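Local coordinates for protocadherin gamma-B3 (Homo sapiens, PDB 5K8R), which probably mediates calcium-dependent cell adhesion through its extracellular cadherin repeats, the first four of which form this piece, and may help specify neuronal connections in the brain, at residues 134-142 and 152-160; 9-20 and 52-63. All coordinates share one frame; numbering follows the deposited sequence.

Contact 1. Residues 134-142 and 152-160; sequences VNSLQQYYL and QKENLDGSR. With CA (calcium ion), chain B.
In the Greek-key beta sandwich of the second cadherin repeat, Q152 and R160 from one sheet reach over to L137, Q138, Q139 and Y140 at the edge of the other. Strands 138-142 and 152-154 run nearly antiparallel, but their axes come no closer than 8.5 Å, so long side chains rather than paired backbones make the connection. A glutamine suits this gap because its amide both accepts and donates. With CG of Q152 opposite its backbone N (chi1 175°) and the chain extended beyond, OE1 takes a nearly straight bond from Y140 N at 3.0 Å (170° at the hydrogen), while NE2 gives a weak one to Q139 OE1. R160 bends at chi2 (77°), bringing NH2 to within 3.1 Å of Q138 O; that oxygen lies in the guanidinium plane, although NH2 stands above the carbonyl plane. One flat face is covered by L137, whose CD2 sits 3.5 Å above its centre. NE adds a salt bridge to E154 OE2 at 2.9 Å, which helps to fix how the group is turned and probably balances its charge. The chain reverses between these residues through a type I turn from N155 to G158, where glycine accepts a positive phi, and D157 OD1 closes an Asx turn onto S159 N. Just before the strand, N135 O joins N97, N99, D129, D131 and D186 around a calcium, and Q138 NE2 bonds D129. Between the sheets, one water accepts from both Q138 N, at 3.0 Å, and R160 N, at 2.9 Å.

Contact 2. Residues 9-20 and 52-63; sequences EELDRGSLVGNL and GNLLVSDRIDRE. With CA (calcium ion), chain C; CA (calcium ion), chain D.
L54 O is gripped by two successive backbone amides, V17 N at 2.8 Å and G18 N at 3.0 Å, the signature of a beta bulge where strands 16-19 and 53-56 run antiparallel. Beyond it V56 N bonds S15 O and G14 N bonds V56 O, the latter through a type II turn from D12 to S15 in which G14 accepts the positive phi. The bulge turns V17 toward the other strand, and its CG2 packs against V56 CG2 at 3.6 Å. L54 swings its CG opposite the backbone N (chi1 -171°), laying CD2 3.8 Å from V17 CG1 and its CB against L20 CD1, with F45 alongside. Cutting L54 back to an alanine removes CG and both methyls, and would probably leave V17 CG1 facing a gap and L20 CD1 with less to pack on. Farther along, acids take over. E9 shares its carboxylate between two calcium ions, OE1 2.7 Å from a first and OE2 2.5 Å from a second; OE1 also accepts from R62 N at 2.8 Å. E63 bridges the same two ions through OE1. E10 OE2 binds the first calcium, while OE1 forms a salt bridge with R59 NE that includes a weak hydrogen bond (2.8 Å), and D61 CB lies over one face of that guanidinium, toward its rim. D61 OD1 also binds the first ion and caps the helix at E63 N. E9, E10 and the acids of the D61-R62-E63 motif, with D95, I96, D98 and D131, form two calcium sites typical of a cadherin inter-repeat junction.

In the fold
Contacts 1 and 2 lie in neighbouring repeats and approach one calcium-bound junction from its two sides, their centres about 32 Å apart and their nearest atoms about 6 Å. Contact 2 mixes buried residues such as L54 and V56 with exposed R13 and G14; in contact 1 most touching residues are partly exposed, Q138 and Y140 being buried. Contact 2 joins adjacent strands of one sheet, where backbone bonds and aliphatic packing dominate, and acids take over next to the ions. Contact 1 spans two sheets and relies on long polar side chains and water, and 134-142 offers its ion a backbone carbonyl, not carboxylates. D131 binds both the second ion of contact 2 and the ion of contact 1.

Contact 1. Residues 134-142 and 152-160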
loop_
_atom_site.group_PDB
_atom_site.type_symbol
_atom_site.label_atom_id
_atom_site.label_comp_id
_atom_site.label_asym_id
_atom_site.label_seq_id
_atom_site.Cartn_x
_atom_site.Cartn_y
_atom_site.Cartn_z
ATOM N N VAL A 134 43.035 15.883 -9.432
ATOM C CA VAL A 134 42.145 16.899 -8.885
ATOM C C VAL A 134 41.199 17.448 -9.945
ATOM O O VAL A 134 40.162 18.027 -9.603
ATOM C CB VAL A 134 42.954 18.041 -8.243
ATOM C CG1 VAL A 134 43.781 17.517 -7.080
ATOM C CG2 VAL A 134 43.846 18.711 -9.277
ATOM N N ASN A 135 41.526 17.276 -11.228
ATOM C CA ASN A 135 40.662 17.779 -12.289
ATOM C C ASN A 135 39.348 17.016 -12.377
ATOM O O ASN A 135 38.399 17.511 -12.994
ATOM C CB ASN A 135 41.392 17.723 -13.632
ATOM C CG ASN A 135 42.669 18.539 -13.637
ATOM O OD1 ASN A 135 42.811 19.497 -12.878
ATOM N ND2 ASN A 135 43.608 18.161 -14.498
ATOM N N SER A 136 39.270 15.825 -11.781
ATOM C CA SER A 136 38.029 15.067 -11.714
ATOM C C SER A 136 37.491 14.924 -10.298
ATOM O O SER A 136 36.390 14.391 -10.125
ATOM C CB SER A 136 38.219 13.671 -12.324
ATOM O OG SER A 136 39.204 12.937 -11.620
ATOM N N LEU A 137 38.232 15.376 -9.289
ATOM C CA LEU A 137 37.751 15.336 -7.914
ATOM C C LEU A 137 36.599 16.321 -7.759
ATOM O O LEU A 137 36.779 17.531 -7.936
ATOM C CB LEU A 137 38.886 15.671 -6.950
ATOM C CG LEU A 137 38.739 15.177 -5.510
ATOM C CD1 LEU A 137 38.713 13.657 -5.468
ATOM C CD2 LEU A 137 39.864 15.719 -4.643
ATOM N N GLN A 138 35.419 15.808 -7.433
ATOM C CA GLN A 138 34.198 16.598 -7.453
ATOM C C GLN A 138 33.846 17.127 -6.068
ATOM O O GLN A 138 34.231 16.569 -5.037
ATOM C CB GLN A 138 33.031 15.775 -8.006
ATOM C CG GLN A 138 33.250 15.267 -9.420
ATOM C CD GLN A 138 33.567 16.382 -10.397
ATOM O OE1 GLN A 138 33.009 17.475 -10.315
ATOM N NE2 GLN A 138 34.476 16.111 -11.325
ATOM N N GLN A 139 33.098 18.227 -6.066
ATOM C CA GLN A 139 32.550 18.829 -4.859
ATOM C C GLN A 139 31.086 19.135 -5.131
ATOM O O GLN A 139 30.769 19.846 -6.090
ATOM C CB GLN A 139 33.311 20.101 -4.475
ATOM C CG GLN A 139 33.125 20.526 -3.031
ATOM C CD GLN A 139 34.139 19.890 -2.104
ATOM O OE1 GLN A 139 33.875 19.691 -0.918
ATOM N NE2 GLN A 139 35.312 19.574 -2.640
ATOM N N TYR A 140 30.199 18.594 -4.302
ATOM C CA TYR A 140 28.765 18.678 -4.538
ATOM C C TYR A 140 28.125 19.694 -3.603
ATOM O O TYR A 140 28.488 19.792 -2.428
ATOM C CB TYR A 140 28.107 17.309 -4.359
ATOM C CG TYR A 140 28.614 16.274 -5.337
ATOM C CD1 TYR A 140 28.044 16.144 -6.596
ATOM C CD2 TYR A 140 29.669 15.436 -5.005
ATOM C CE1 TYR A 140 28.509 15.202 -7.496
ATOM C CE2 TYR A 140 30.141 14.492 -5.897
ATOM C CZ TYR A 140 29.557 14.380 -7.141
ATOM O OH TYR A 140 30.021 13.442 -8.033
ATOM N N TYR A 141 27.166 20.448 -4.138
ATOM C CA TYR A 141 26.439 21.459 -3.383
ATOM C C TYR A 141 24.961 21.359 -3.717
ATOM O O TYR A 141 24.592 21.287 -4.893
ATOM C CB TYR A 141 26.950 22.869 -3.698
ATOM C CG TYR A 141 28.427 23.072 -3.451
ATOM C CD1 TYR A 141 28.892 23.480 -2.208
ATOM C CD2 TYR A 141 29.355 22.864 -4.463
ATOM C CE1 TYR A 141 30.241 23.670 -1.979
ATOM C CE2 TYR A 141 30.706 23.052 -4.243
ATOM C CZ TYR A 141 31.144 23.455 -2.999
ATOM O OH TYR A 141 32.487 23.645 -2.773
ATOM N N LEU A 142 24.121 21.357 -2.687
ATOM C CA LEU A 142 22.674 21.356 -2.854
ATOM C C LEU A 142 22.137 22.748 -2.556
ATOM O O LEU A 142 22.515 23.362 -1.552
ATOM C CB LEU A 142 22.012 20.330 -1.932
ATOM C CG LEU A 142 20.494 20.192 -2.061
ATOM C CD1 LEU A 142 20.130 19.414 -3.316
ATOM C CD2 LEU A 142 19.896 19.540 -0.824
ATOM N N GLN A 152 28.080 15.014 2.179
ATOM C CA GLN A 152 29.080 14.581 1.214
ATOM C C GLN A 152 30.023 13.595 1.883
ATOM O O GLN A 152 30.603 13.899 2.932
ATOM C CB GLN A 152 29.862 15.770 0.649
ATOM C CG GLN A 152 31.006 15.372 -0.270
ATOM C CD GLN A 152 31.592 16.552 -1.016
ATOM O OE1 GLN A 152 30.890 17.247 -1.753
ATOM N NE2 GLN A 152 32.885 16.790 -0.827
ATOM N N LYS A 153 30.168 12.418 1.286
ATOM C CA LYS A 153 31.082 11.408 1.791
ATOM C C LYS A 153 32.150 11.121 0.745
ATOM O O LYS A 153 32.116 11.641 -0.373
ATOM C CB LYS A 153 30.336 10.122 2.171
ATOM C CG LYS A 153 29.383 10.276 3.346
ATOM C CD LYS A 153 28.751 8.941 3.709
ATOM C CE LYS A 153 27.855 9.061 4.929
ATOM N NZ LYS A 153 27.293 7.742 5.330
ATOM N N GLU A 154 33.115 10.288 1.123
ATOM C CA GLU A 154 34.206 9.913 0.239
ATOM C C GLU A 154 34.400 8.405 0.278
ATOM O O GLU A 154 34.286 7.784 1.339
ATOM C CB GLU A 154 35.513 10.619 0.626
ATOM C CG GLU A 154 35.483 12.130 0.451
ATOM C CD GLU A 154 36.833 12.776 0.702
ATOM O OE1 GLU A 154 37.791 12.046 1.033
ATOM O OE2 GLU A 154 36.936 14.014 0.565
ATOM N N ASN A 155 34.689 7.825 -0.883
ATOM C CA ASN A 155 34.996 6.407 -0.957
ATOM C C ASN A 155 36.398 6.149 -0.409
ATOM O O ASN A 155 37.085 7.052 0.079
ATOM C CB ASN A 155 34.869 5.906 -2.395
ATOM C CG ASN A 155 33.464 6.051 -2.943
ATOM O OD1 ASN A 155 32.568 5.279 -2.599
ATOM N ND2 ASN A 155 33.265 7.038 -3.808
ATOM N N LEU A 156 36.834 4.892 -0.500
ATOM C CA LEU A 156 38.147 4.521 0.014
ATOM C C LEU A 156 39.289 5.033 -0.854
ATOM O O LEU A 156 40.443 4.975 -0.419
ATOM C CB LEU A 156 38.243 3.000 0.163
ATOM C CG LEU A 156 37.697 2.380 1.456
ATOM C CD1 LEU A 156 36.187 2.543 1.577
ATOM C CD2 LEU A 156 38.086 0.912 1.550
ATOM N N ASP A 157 39.002 5.531 -2.055
ATOM C CA ASP A 157 40.021 6.095 -2.930
ATOM C C ASP A 157 40.054 7.618 -2.901
ATOM O O ASP A 157 40.807 8.222 -3.670
ATOM C CB ASP A 157 39.817 5.609 -4.370
ATOM C CG ASP A 157 38.396 5.819 -4.870
ATOM O OD1 ASP A 157 37.736 6.785 -4.435
ATOM O OD2 ASP A 157 37.939 5.013 -5.708
ATOM N N GLY A 158 39.257 8.248 -2.040
ATOM C CA GLY A 158 39.219 9.691 -1.945
ATOM C C GLY A 158 38.180 10.366 -2.816
ATOM O O GLY A 158 37.957 11.573 -2.656
ATOM N N SER A 159 37.543 9.636 -3.728
ATOM C CA SER A 159 36.517 10.230 -4.576
ATOM C C SER A 159 35.267 10.541 -3.762
ATOM O O SER A 159 34.873 9.776 -2.879
ATOM C CB SER A 159 36.169 9.292 -5.731
ATOM O OG SER A 159 35.633 8.072 -5.251
ATOM N N ARG A 160 34.639 11.669 -4.073
ATOM C CA ARG A 160 33.486 12.149 -3.326
ATOM C C ARG A 160 32.190 11.640 -3.946
ATOM O O ARG A 160 32.101 11.420 -5.156
ATOM C CB ARG A 160 33.464 13.681 -3.279
ATOM C CG ARG A 160 34.515 14.322 -2.376
ATOM C CD ARG A 160 35.898 14.313 -3.008
ATOM N NE ARG A 160 36.891 14.982 -2.173
ATOM C CZ ARG A 160 37.258 16.249 -2.325
ATOM N NH1 ARG A 160 38.169 16.780 -1.520
ATOM N NH2 ARG A 160 36.716 16.985 -3.285
HETATM CA CA CA B . 37.160 18.136 -14.950
HETATM O O HOH W 1 35.020 12.955 -6.594
HETATM O O HOH W 2 32.350 12.536 -7.662
#

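Contact 2. Residues 9-20 and 52-63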
loop_
_atom_site.group_PDB
_atom_site.type_symbol
_atom_site.label_atom_id
_atom_site.label_comp_id
_atom_site.label_asym_id
_atom_site.label_seq_id
_atom_site.Cartn_x
_atom_site.Cartn_y
_atom_site.Cartn_z
ATOM N N GLU A 9 48.779 18.071 -22.116
ATOM C CA GLU A 9 47.997 17.628 -23.257
ATOM C C GLU A 9 47.435 18.826 -24.021
ATOM O O GLU A 9 47.483 19.973 -23.564
ATOM C CB GLU A 9 46.860 16.713 -22.806
ATOM C CG GLU A 9 45.963 17.334 -21.746
ATOM C CD GLU A 9 44.677 16.559 -21.529
ATOM O OE1 GLU A 9 44.199 15.909 -22.483
ATOM O OE2 GLU A 9 44.142 16.603 -20.402
ATOM N N GLU A 10 46.904 18.541 -25.212
ATOM C CA GLU A 10 46.184 19.519 -26.031
ATOM C C GLU A 10 47.066 20.694 -26.447
ATOM O O GLU A 10 46.583 21.817 -26.605
ATOM C CB GLU A 10 44.929 20.026 -25.313
ATOM C CG GLU A 10 43.990 18.929 -24.833
ATOM C CD GLU A 10 43.213 18.274 -25.962
ATOM O OE1 GLU A 10 43.294 18.758 -27.110
ATOM O OE2 GLU A 10 42.513 17.274 -25.696
ATOM N N LEU A 11 48.361 20.455 -26.628
ATOM C CA LEU A 11 49.248 21.492 -27.131
ATOM C C LEU A 11 49.049 21.678 -28.629
ATOM O O LEU A 11 48.695 20.742 -29.352
ATOM C CB LEU A 11 50.710 21.147 -26.842
ATOM C CG LEU A 11 51.165 21.186 -25.384
ATOM C CD1 LEU A 11 52.629 20.788 -25.275
ATOM C CD2 LEU A 11 50.933 22.565 -24.788
ATOM N N ASP A 12 49.280 22.904 -29.094
ATOM C CA ASP A 12 49.163 23.192 -30.515
ATOM C C ASP A 12 50.224 22.430 -31.303
ATOM O O ASP A 12 51.264 22.026 -30.773
ATOM C CB ASP A 12 49.295 24.692 -30.775
ATOM C CG ASP A 12 48.099 25.480 -30.278
ATOM O OD1 ASP A 12 47.025 24.873 -30.078
ATOM O OD2 ASP A 12 48.228 26.709 -30.096
ATOM N N ARG A 13 49.945 22.227 -32.587
ATOM C CA ARG A 13 50.885 21.530 -33.452
ATOM C C ARG A 13 52.154 22.356 -33.625
ATOM O O ARG A 13 52.102 23.576 -33.801
ATOM C CB ARG A 13 50.247 21.247 -34.811
ATOM C CG ARG A 13 48.917 20.516 -34.726
ATOM C CD ARG A 13 48.398 20.141 -36.103
ATOM N NE ARG A 13 49.289 19.202 -36.779
ATOM C CZ ARG A 13 49.038 18.653 -37.963
ATOM N NH1 ARG A 13 49.907 17.809 -38.500
ATOM N NH2 ARG A 13 47.917 18.947 -38.609
ATOM N N GLY A 14 53.299 21.682 -33.567
ATOM C CA GLY A 14 54.579 22.349 -33.641
ATOM C C GLY A 14 55.147 22.792 -32.312
ATOM O O GLY A 14 56.211 23.424 -32.293
ATOM N N SER A 15 54.475 22.490 -31.204
ATOM C CA SER A 15 54.991 22.852 -29.891
ATOM C C SER A 15 56.230 22.028 -29.565
ATOM O O SER A 15 56.284 20.824 -29.829
ATOM C CB SER A 15 53.919 22.640 -28.822
ATOM O OG SER A 15 52.788 23.458 -29.063
ATOM N N LEU A 16 57.228 22.688 -28.982
ATOM C CA LEU A 16 58.499 22.036 -28.697
ATOM C C LEU A 16 58.340 21.037 -27.558
ATOM O O LEU A 16 58.049 21.422 -26.420
ATOM C CB LEU A 16 59.559 23.077 -28.349
ATOM C CG LEU A 16 60.922 22.528 -27.921
ATOM C CD1 LEU A 16 61.536 21.695 -29.033
ATOM C CD2 LEU A 16 61.858 23.653 -27.515
ATOM N N VAL A 17 58.524 19.753 -27.864
ATOM C CA VAL A 17 58.584 18.746 -26.811
ATOM C C VAL A 17 59.977 18.701 -26.201
ATOM O O VAL A 17 60.134 18.686 -24.974
ATOM C CB VAL A 17 58.165 17.366 -27.349
ATOM C CG1 VAL A 17 58.242 16.322 -26.245
ATOM C CG2 VAL A 17 56.769 17.429 -27.938
ATOM N N GLY A 18 61.007 18.682 -27.040
ATOM C CA GLY A 18 62.350 18.675 -26.491
ATOM C C GLY A 18 63.397 18.788 -27.575
ATOM O O GLY A 18 63.090 18.884 -28.766
ATOM N N ASN A 19 64.654 18.785 -27.135
ATOM C CA ASN A 19 65.813 18.800 -28.022
ATOM C C ASN A 19 66.421 17.400 -27.996
ATOM O O ASN A 19 67.407 17.141 -27.304
ATOM C CB ASN A 19 66.825 19.872 -27.592
ATOM C CG ASN A 19 66.188 21.237 -27.394
ATOM O OD1 ASN A 19 65.864 21.933 -28.358
ATOM N ND2 ASN A 19 66.015 21.632 -26.138
ATOM N N LEU A 20 65.817 16.492 -28.765
ATOM C CA LEU A 20 66.224 15.090 -28.723
ATOM C C LEU A 20 67.684 14.914 -29.119
ATOM O O LEU A 20 68.413 14.130 -28.499
ATOM C CB LEU A 20 65.324 14.252 -29.629
ATOM C CG LEU A 20 64.234 13.445 -28.926
ATOM C CD1 LEU A 20 63.463 12.607 -29.931
ATOM C CD2 LEU A 20 64.845 12.567 -27.845
ATOM N N GLY A 52 67.049 18.529 -34.785
ATOM C CA GLY A 52 66.870 17.427 -33.861
ATOM C C GLY A 52 65.854 17.658 -32.768
ATOM O O GLY A 52 65.984 17.078 -31.684
ATOM N N ASN A 53 64.838 18.480 -33.014
ATOM C CA ASN A 53 63.850 18.810 -31.995
ATOM C C ASN A 53 62.637 17.895 -32.112
ATOM O O ASN A 53 62.053 17.758 -33.191
ATOM C CB ASN A 53 63.415 20.271 -32.113
ATOM C CG ASN A 53 64.550 21.239 -31.854
ATOM O OD1 ASN A 53 65.559 20.883 -31.245
ATOM N ND2 ASN A 53 64.388 22.476 -32.312
ATOM N N LEU A 54 62.269 17.269 -30.996
ATOM C CA LEU A 54 61.022 16.522 -30.905
ATOM C C LEU A 54 59.872 17.507 -30.733
ATOM O O LEU A 54 59.869 18.305 -29.783
ATOM C CB LEU A 54 61.073 15.536 -29.742
ATOM C CG LEU A 54 59.920 14.537 -29.650
ATOM C CD1 LEU A 54 59.926 13.614 -30.857
ATOM C CD2 LEU A 54 60.002 13.740 -28.358
ATOM N N LEU A 55 58.903 17.448 -31.648
ATOM C CA LEU A 55 57.797 18.393 -31.709
ATOM C C LEU A 55 56.469 17.650 -31.763
ATOM O O LEU A 55 56.394 16.487 -32.171
ATOM C CB LEU A 55 57.908 19.314 -32.934
ATOM C CG LEU A 55 59.221 20.058 -33.175
ATOM C CD1 LEU A 55 59.148 20.843 -34.475
ATOM C CD2 LEU A 55 59.541 20.979 -32.014
ATOM N N VAL A 56 55.412 18.356 -31.356
ATOM C CA VAL A 56 54.060 17.812 -31.412
ATOM C C VAL A 56 53.576 17.801 -32.855
ATOM O O VAL A 56 53.626 18.823 -33.553
ATOM C CB VAL A 56 53.111 18.628 -30.519
ATOM C CG1 VAL A 56 51.677 18.169 -30.709
ATOM C CG2 VAL A 56 53.515 18.509 -29.057
ATOM N N SER A 57 53.094 16.645 -33.307
ATOM C CA SER A 57 52.656 16.475 -34.686
ATOM C C SER A 57 51.143 16.491 -34.853
ATOM O O SER A 57 50.655 16.891 -35.914
ATOM C CB SER A 57 53.204 15.163 -35.258
ATOM O OG SER A 57 52.747 14.954 -36.583
ATOM N N ASP A 58 50.392 16.063 -33.840
ATOM C CA ASP A 58 48.939 16.006 -33.927
ATOM C C ASP A 58 48.365 16.261 -32.539
ATOM O O ASP A 58 49.100 16.467 -31.570
ATOM C CB ASP A 58 48.481 14.659 -34.499
ATOM C CG ASP A 58 47.063 14.699 -35.037
ATOM O OD1 ASP A 58 46.548 15.811 -35.282
ATOM O OD2 ASP A 58 46.466 13.618 -35.219
ATOM N N ARG A 59 47.038 16.250 -32.449
ATOM C CA ARG A 59 46.374 16.496 -31.177
ATOM C C ARG A 59 46.631 15.348 -30.208
ATOM O O ARG A 59 46.419 14.178 -30.542
ATOM C CB ARG A 59 44.872 16.684 -31.386
ATOM C CG ARG A 59 44.089 16.840 -30.092
ATOM C CD ARG A 59 42.653 17.259 -30.358
ATOM N NE ARG A 59 41.899 17.430 -29.120
ATOM C CZ ARG A 59 41.076 16.518 -28.612
ATOM N NH1 ARG A 59 40.891 15.364 -29.240
ATOM N NH2 ARG A 59 40.432 16.761 -27.479
ATOM N N ILE A 60 47.091 15.688 -29.006
ATOM C CA ILE A 60 47.340 14.700 -27.963
ATOM C C ILE A 60 46.294 14.867 -26.869
ATOM O O ILE A 60 46.462 15.675 -25.949
ATOM C CB ILE A 60 48.767 14.830 -27.401
ATOM C CG1 ILE A 60 49.792 14.685 -28.527
ATOM C CG2 ILE A 60 49.016 13.790 -26.318
ATOM C CD1 ILE A 60 51.226 14.783 -28.063
ATOM N N ASP A 61 45.202 14.112 -26.972
ATOM C CA ASP A 61 44.123 14.155 -25.991
ATOM C C ASP A 61 44.352 13.048 -24.968
ATOM O O ASP A 61 44.246 11.862 -25.294
ATOM C CB ASP A 61 42.768 14.002 -26.677
ATOM C CG ASP A 61 41.618 13.909 -25.689
ATOM O OD1 ASP A 61 41.728 14.482 -24.585
ATOM O OD2 ASP A 61 40.604 13.261 -26.021
ATOM N N ARG A 62 44.663 13.437 -23.728
ATOM C CA ARG A 62 44.954 12.447 -22.696
ATOM C C ARG A 62 43.733 11.599 -22.365
ATOM O O ARG A 62 43.874 10.425 -22.002
ATOM C CB ARG A 62 45.473 13.138 -21.436
ATOM C CG ARG A 62 46.057 12.187 -20.406
ATOM C CD ARG A 62 45.785 12.666 -18.993
ATOM N NE ARG A 62 44.353 12.772 -18.736
ATOM C CZ ARG A 62 43.579 11.749 -18.389
ATOM N NH1 ARG A 62 44.098 10.536 -18.258
ATOM N NH2 ARG A 62 42.283 11.936 -18.176
ATOM N N GLU A 63 42.531 12.169 -22.482
ATOM C CA GLU A 63 41.321 11.406 -22.187
ATOM C C GLU A 63 41.130 10.267 -23.181
ATOM O O GLU A 63 40.716 9.166 -22.799
ATOM C CB GLU A 63 40.101 12.327 -22.186
ATOM C CG GLU A 63 39.887 13.076 -20.880
ATOM C CD GLU A 63 40.950 14.123 -20.619
ATOM O OE1 GLU A 63 41.263 14.897 -21.548
ATOM O OE2 GLU A 63 41.476 14.167 -19.488
HETATM CA CA CA C . 41.691 16.532 -23.307
HETATM CA CA CA D . 41.901 16.527 -19.328
HETATM O O HOH W 3 48.641 18.173 -28.482
#